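Local coordinates for surface-associated protein CshB (Streptococcus gordonii, PDB 6YZG) that probably serves as a wall-linked streptococcal adhesin that binds fibronectin, represented here by its non-repetitive domain 2, at residues Thr48-Tyr51 and Lys52-Ala56; Ser204-Trp207 and Tyr208-Leu211. All coordinates share one frame; numbering follows the deposited sequence.

Contact 1: Thr48-Tyr51 and Lys52-Ala56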
loop_
_atom_site.group_PDB
_atom_site.type_symbol
_atom_site.label_atom_id
_atom_site.label_comp_id
_atom_site.label_asym_id
_atom_site.label_seq_id
_atom_site.Cartn_x
_atom_site.Cartn_y
_atom_site.Cartn_z
ATOM N N THR A 48 28.574 -0.823 -1.950
ATOM C CA THR A 48 29.033 -1.788 -0.917
ATOM C C THR A 48 29.733 -3.022 -1.493
ATOM O O THR A 48 29.492 -3.373 -2.595
ATOM C CB THR A 48 27.868 -2.273 -0.040
ATOM O OG1 THR A 48 26.946 -3.026 -0.832
ATOM C CG2 THR A 48 27.127 -1.138 0.626
ATOM N N GLU A 49 30.548 -3.659 -0.666
ATOM C CA GLU A 49 31.207 -4.935 -1.048
ATOM C C GLU A 49 30.138 -6.022 -1.210
ATOM O O GLU A 49 30.331 -6.879 -1.979
ATOM C CB GLU A 49 32.239 -5.359 -0.006
ATOM C CG GLU A 49 33.392 -4.403 0.070
ATOM C CD GLU A 49 34.548 -4.602 -0.885
ATOM O OE1 GLU A 49 34.640 -5.652 -1.498
ATOM O OE2 GLU A 49 35.399 -3.693 -0.943
ATOM N N ILE A 50 29.042 -5.931 -0.456
ATOM C CA ILE A 50 27.913 -6.867 -0.619
ATOM C C ILE A 50 27.458 -6.841 -2.091
ATOM O O ILE A 50 27.310 -7.861 -2.744
ATOM C CB ILE A 50 26.761 -6.565 0.350
ATOM C CG1 ILE A 50 27.182 -6.634 1.833
ATOM C CG2 ILE A 50 25.600 -7.463 0.016
ATOM C CD1 ILE A 50 26.331 -5.731 2.666
ATOM N N TYR A 51 27.179 -5.635 -2.575
ATOM C CA TYR A 51 26.690 -5.455 -3.952
ATOM C C TYR A 51 27.806 -5.857 -4.979
ATOM O O TYR A 51 27.450 -6.537 -5.939
ATOM C CB TYR A 51 26.275 -3.987 -4.125
ATOM C CG TYR A 51 25.738 -3.689 -5.493
ATOM C CD1 TYR A 51 24.398 -3.875 -5.834
ATOM C CD2 TYR A 51 26.612 -3.221 -6.482
ATOM C CE1 TYR A 51 23.905 -3.548 -7.072
ATOM C CE2 TYR A 51 26.122 -2.898 -7.732
ATOM C CZ TYR A 51 24.778 -3.041 -8.016
ATOM O OH TYR A 51 24.339 -2.763 -9.308
ATOM N N LYS A 52 29.025 -5.458 -4.683
ATOM C CA LYS A 52 30.208 -5.845 -5.546
ATOM C C LYS A 52 30.172 -7.348 -5.759
ATOM O O LYS A 52 30.233 -7.832 -6.930
ATOM C CB LYS A 52 31.498 -5.387 -4.902
ATOM C CG LYS A 52 32.724 -5.809 -5.702
ATOM C CD LYS A 52 33.981 -5.601 -4.976
ATOM C CE LYS A 52 35.164 -5.747 -5.925
ATOM N NZ LYS A 52 36.426 -5.763 -5.149
ATOM N N LYS A 53 29.999 -8.116 -4.690
ATOM C CA LYS A 53 29.995 -9.591 -4.829
ATOM C C LYS A 53 28.766 -10.113 -5.575
ATOM O O LYS A 53 28.881 -11.094 -6.258
ATOM C CB LYS A 53 30.233 -10.247 -3.469
ATOM C CG LYS A 53 31.590 -9.914 -2.860
ATOM C CD LYS A 53 31.797 -10.360 -1.444
ATOM C CE LYS A 53 32.943 -9.653 -0.747
ATOM N NZ LYS A 53 33.047 -10.061 0.674
ATOM N N ARG A 54 27.613 -9.480 -5.409
ATOM C CA ARG A 54 26.418 -9.924 -6.104
ATOM C C ARG A 54 26.544 -9.693 -7.619
ATOM O O ARG A 54 25.965 -10.487 -8.353
ATOM C CB ARG A 54 25.153 -9.229 -5.586
ATOM C CG ARG A 54 24.866 -9.578 -4.124
ATOM C CD ARG A 54 23.628 -8.859 -3.714
ATOM N NE ARG A 54 23.188 -9.183 -2.337
ATOM C CZ ARG A 54 22.104 -8.684 -1.788
ATOM N NH1 ARG A 54 21.363 -7.784 -2.412
ATOM N NH2 ARG A 54 21.787 -8.948 -0.515
ATOM N N VAL A 55 27.229 -8.636 -8.058
ATOM C CA VAL A 55 27.277 -8.374 -9.538
ATOM C C VAL A 55 28.557 -8.983 -10.136
ATOM O O VAL A 55 28.646 -8.962 -11.387
ATOM C CB VAL A 55 27.175 -6.872 -9.897
ATOM C CG1 VAL A 55 25.833 -6.297 -9.534
ATOM C CG2 VAL A 55 28.283 -6.050 -9.299
ATOM N N ALA A 56 29.487 -9.484 -9.350
ATOM C CA ALA A 56 30.776 -9.988 -9.895
ATOM C C ALA A 56 30.479 -11.037 -10.969
ATOM O O ALA A 56 29.677 -11.970 -10.725
ATOM C CB ALA A 56 31.575 -10.603 -8.788
#
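Tyr-51 and Val-55, one turn apart on helix 49-55 of non-repetitive domain 2, make the tight side of this contact. Methyl CG1 of Val-55 lies over one face of the Tyr-51 ring, 4.1 Å from its centroid and 25° off the ring normal, a CH-pi contact displaced toward the hydroxyl end; the nearest ring atom is Tyr-51 CZ at 3.7 Å. The ring gets there because CG is anti to the backbone N (chi1 -179°), and its hydroxyl is hydrogen-bonded to Thr-63 OG1. Ile-50 and Arg-54 run alongside each other and pack on Val-224 of strand 224-229, with Ile-50 CG2 over a face of the guanidinium, 3.8 Å from Arg-54 NE. Arg-54 NH1 is hydrogen-bonded to Lys-209 O, and NE forms a salt bridge with Asp-285 OD2 of the second subunit. The solvent side is looser: Glu-49 OE1 is 4.1 Å from Lys-52 NZ, beyond a salt bridge. Thr-48 is the N-cap, its OG1 accepting from Tyr-51 N at 3.1 Å and 163° and also hydrogen-bonded to Phe-45 O. Specific bonds thus belong to the cap, the Tyr-51 hydroxyl and the guanidinium, while Glu-49 and Lys-52 probably offer at most a weak, longer-range attraction.

Contact 2: Ser204-Trp207 and Tyr208-Leu211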
loop_
_atom_site.group_PDB
_atom_site.type_symbol
_atom_site.label_atom_id
_atom_site.label_comp_id
_atom_site.label_asym_id
_atom_site.label_seq_id
_atom_site.Cartn_x
_atom_site.Cartn_y
_atom_site.Cartn_z
ATOM N N SER A 204 22.070 3.068 -13.990
ATOM C CA SER A 204 23.370 3.141 -13.302
ATOM C C SER A 204 23.511 2.007 -12.264
ATOM O O SER A 204 24.640 1.786 -11.802
ATOM C CB SER A 204 23.539 4.458 -12.623
ATOM O OG SER A 204 22.698 4.561 -11.435
ATOM N N VAL A 205 22.450 1.312 -11.938
ATOM C CA VAL A 205 22.426 0.239 -10.915
ATOM C C VAL A 205 21.705 -0.990 -11.459
ATOM O O VAL A 205 20.713 -0.837 -12.223
ATOM C CB VAL A 205 21.744 0.798 -9.667
ATOM C CG1 VAL A 205 21.562 -0.323 -8.666
ATOM C CG2 VAL A 205 22.453 1.990 -9.073
ATOM N N ASP A 206 22.122 -2.168 -11.055
ATOM C CA ASP A 206 21.432 -3.441 -11.275
ATOM C C ASP A 206 20.454 -3.697 -10.115
ATOM O O ASP A 206 20.862 -4.239 -9.069
ATOM C CB ASP A 206 22.383 -4.601 -11.482
ATOM C CG ASP A 206 21.621 -5.896 -11.772
ATOM O OD1 ASP A 206 20.385 -5.907 -11.750
ATOM O OD2 ASP A 206 22.303 -6.895 -12.095
ATOM N N TRP A 207 19.232 -3.214 -10.222
ATOM C CA TRP A 207 18.266 -3.253 -9.107
ATOM C C TRP A 207 17.951 -4.694 -8.783
ATOM O O TRP A 207 17.528 -4.965 -7.657
ATOM C CB TRP A 207 17.004 -2.468 -9.492
ATOM C CG TRP A 207 17.353 -1.053 -9.778
ATOM C CD1 TRP A 207 17.460 -0.478 -11.017
ATOM C CD2 TRP A 207 17.851 -0.061 -8.855
ATOM N NE1 TRP A 207 17.894 0.789 -10.888
ATOM C CE2 TRP A 207 18.126 1.132 -9.573
ATOM C CE3 TRP A 207 18.038 -0.019 -7.459
ATOM C CZ2 TRP A 207 18.588 2.309 -9.011
ATOM C CZ3 TRP A 207 18.484 1.133 -6.903
ATOM C CH2 TRP A 207 18.795 2.280 -7.638
ATOM N N TYR A 208 18.056 -5.636 -9.719
ATOM C CA TYR A 208 17.760 -7.045 -9.392
ATOM C C TYR A 208 18.739 -7.539 -8.328
ATOM O O TYR A 208 18.379 -8.502 -7.580
ATOM C CB TYR A 208 17.836 -7.939 -10.630
ATOM C CG TYR A 208 16.846 -7.522 -11.660
ATOM C CD1 TYR A 208 15.485 -7.565 -11.410
ATOM C CD2 TYR A 208 17.286 -7.101 -12.907
ATOM C CE1 TYR A 208 14.557 -7.196 -12.390
ATOM C CE2 TYR A 208 16.381 -6.660 -13.855
ATOM C CZ TYR A 208 15.019 -6.712 -13.603
ATOM O OH TYR A 208 14.156 -6.282 -14.591
ATOM N N LYS A 209 19.912 -6.951 -8.235
ATOM C CA LYS A 209 20.917 -7.352 -7.214
ATOM C C LYS A 209 20.747 -6.495 -5.942
ATOM O O LYS A 209 21.549 -6.678 -5.021
ATOM C CB LYS A 209 22.344 -7.390 -7.750
ATOM C CG LYS A 209 22.505 -8.412 -8.879
ATOM C CD LYS A 209 21.998 -9.794 -8.478
ATOM C CE LYS A 209 22.067 -10.849 -9.577
ATOM N NZ LYS A 209 23.464 -11.155 -9.944
ATOM N N TYR A 210 19.744 -5.640 -5.818
ATOM C CA TYR A 210 19.272 -5.127 -4.495
ATOM C C TYR A 210 18.406 -6.192 -3.843
ATOM O O TYR A 210 18.238 -6.128 -2.631
ATOM C CB TYR A 210 18.532 -3.806 -4.643
ATOM C CG TYR A 210 19.394 -2.572 -4.648
ATOM C CD1 TYR A 210 20.531 -2.456 -5.432
ATOM C CD2 TYR A 210 19.063 -1.486 -3.861
ATOM C CE1 TYR A 210 21.292 -1.312 -5.406
ATOM C CE2 TYR A 210 19.803 -0.321 -3.844
ATOM C CZ TYR A 210 20.937 -0.233 -4.603
ATOM O OH TYR A 210 21.686 0.923 -4.672
ATOM N N LEU A 211 17.741 -7.066 -4.589
ATOM C CA LEU A 211 16.819 -8.044 -4.028
ATOM C C LEU A 211 17.571 -9.054 -3.200
ATOM O O LEU A 211 18.749 -9.354 -3.461
ATOM C CB LEU A 211 16.048 -8.677 -5.182
ATOM C CG LEU A 211 15.217 -7.724 -6.030
ATOM C CD1 LEU A 211 14.414 -8.509 -7.058
ATOM C CD2 LEU A 211 14.400 -6.799 -5.184
HETATM O O HOH W 1 24.143 -8.993 -11.760
#
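Trp-207 meets Tyr-210 in an edge-to-face pair, the indole edge directed at the phenol face, with six-membered ring centroids 4.8 Å apart and planes at 58°. The leading atom is Trp-207 CZ3, 3.6 Å from Tyr-210 CZ. Both side chains point the same way from one turn of backbone, which the bond from Tyr-210 N to Trp-207 O closes at 3.0 Å. Val-205 CG1 sits 3.6 Å above the Trp-207 indole plane, over its centre, and 3.4 Å from Tyr-210 CE1. The phenol hydroxyl is hydrogen-bonded to Asn-120, and the indole NE1 to the carbonyl of Asp-202. The Asp-206 carboxylate is swung toward the following turn by CG standing opposite the backbone N (chi1 -177°), and OD1 accepts a weak bond from Tyr-208 N at 3.1 Å and 128°. OD2 is bonded to Thr-60 and, at 2.8 Å, to a water that accepts from Lys-209 NZ. Asp-206 O also receives Lys-209 N, the i to i+3 bond of a 3-10 turn. Ring and Val-205 packing is thus combined with bonds that satisfy the buried indole N-H and phenol OH, whereas Asp-206 and Lys-209 are bridged by water, OD2 and NZ 4.9 Å apart.

In the fold
Contact 1 (48-51 with 52-56) is a capped alpha-helix, contact 2 (204-207 with 208-211) an aromatic-rich loop with a 3-10 turn between helix 198-201 and strand 224-229; their centres lie about 10 Å apart. They join directly: besides the bond of Arg-54 to the Lys-209 carbonyl, Tyr-51 OH is 2.9 Å from Asp-206 N, a probable hydrogen bond. Contact 2 is the more buried, its aromatic rings reaching strand 153-158, whereas in contact 1 three of the touching residues, all charged, are exposed. Both touch the second subunit, but contact 1 includes a salt bridge there, while contact 2 meets it by packing of Trp-207 and Tyr-210 on Ala-251 of that chain.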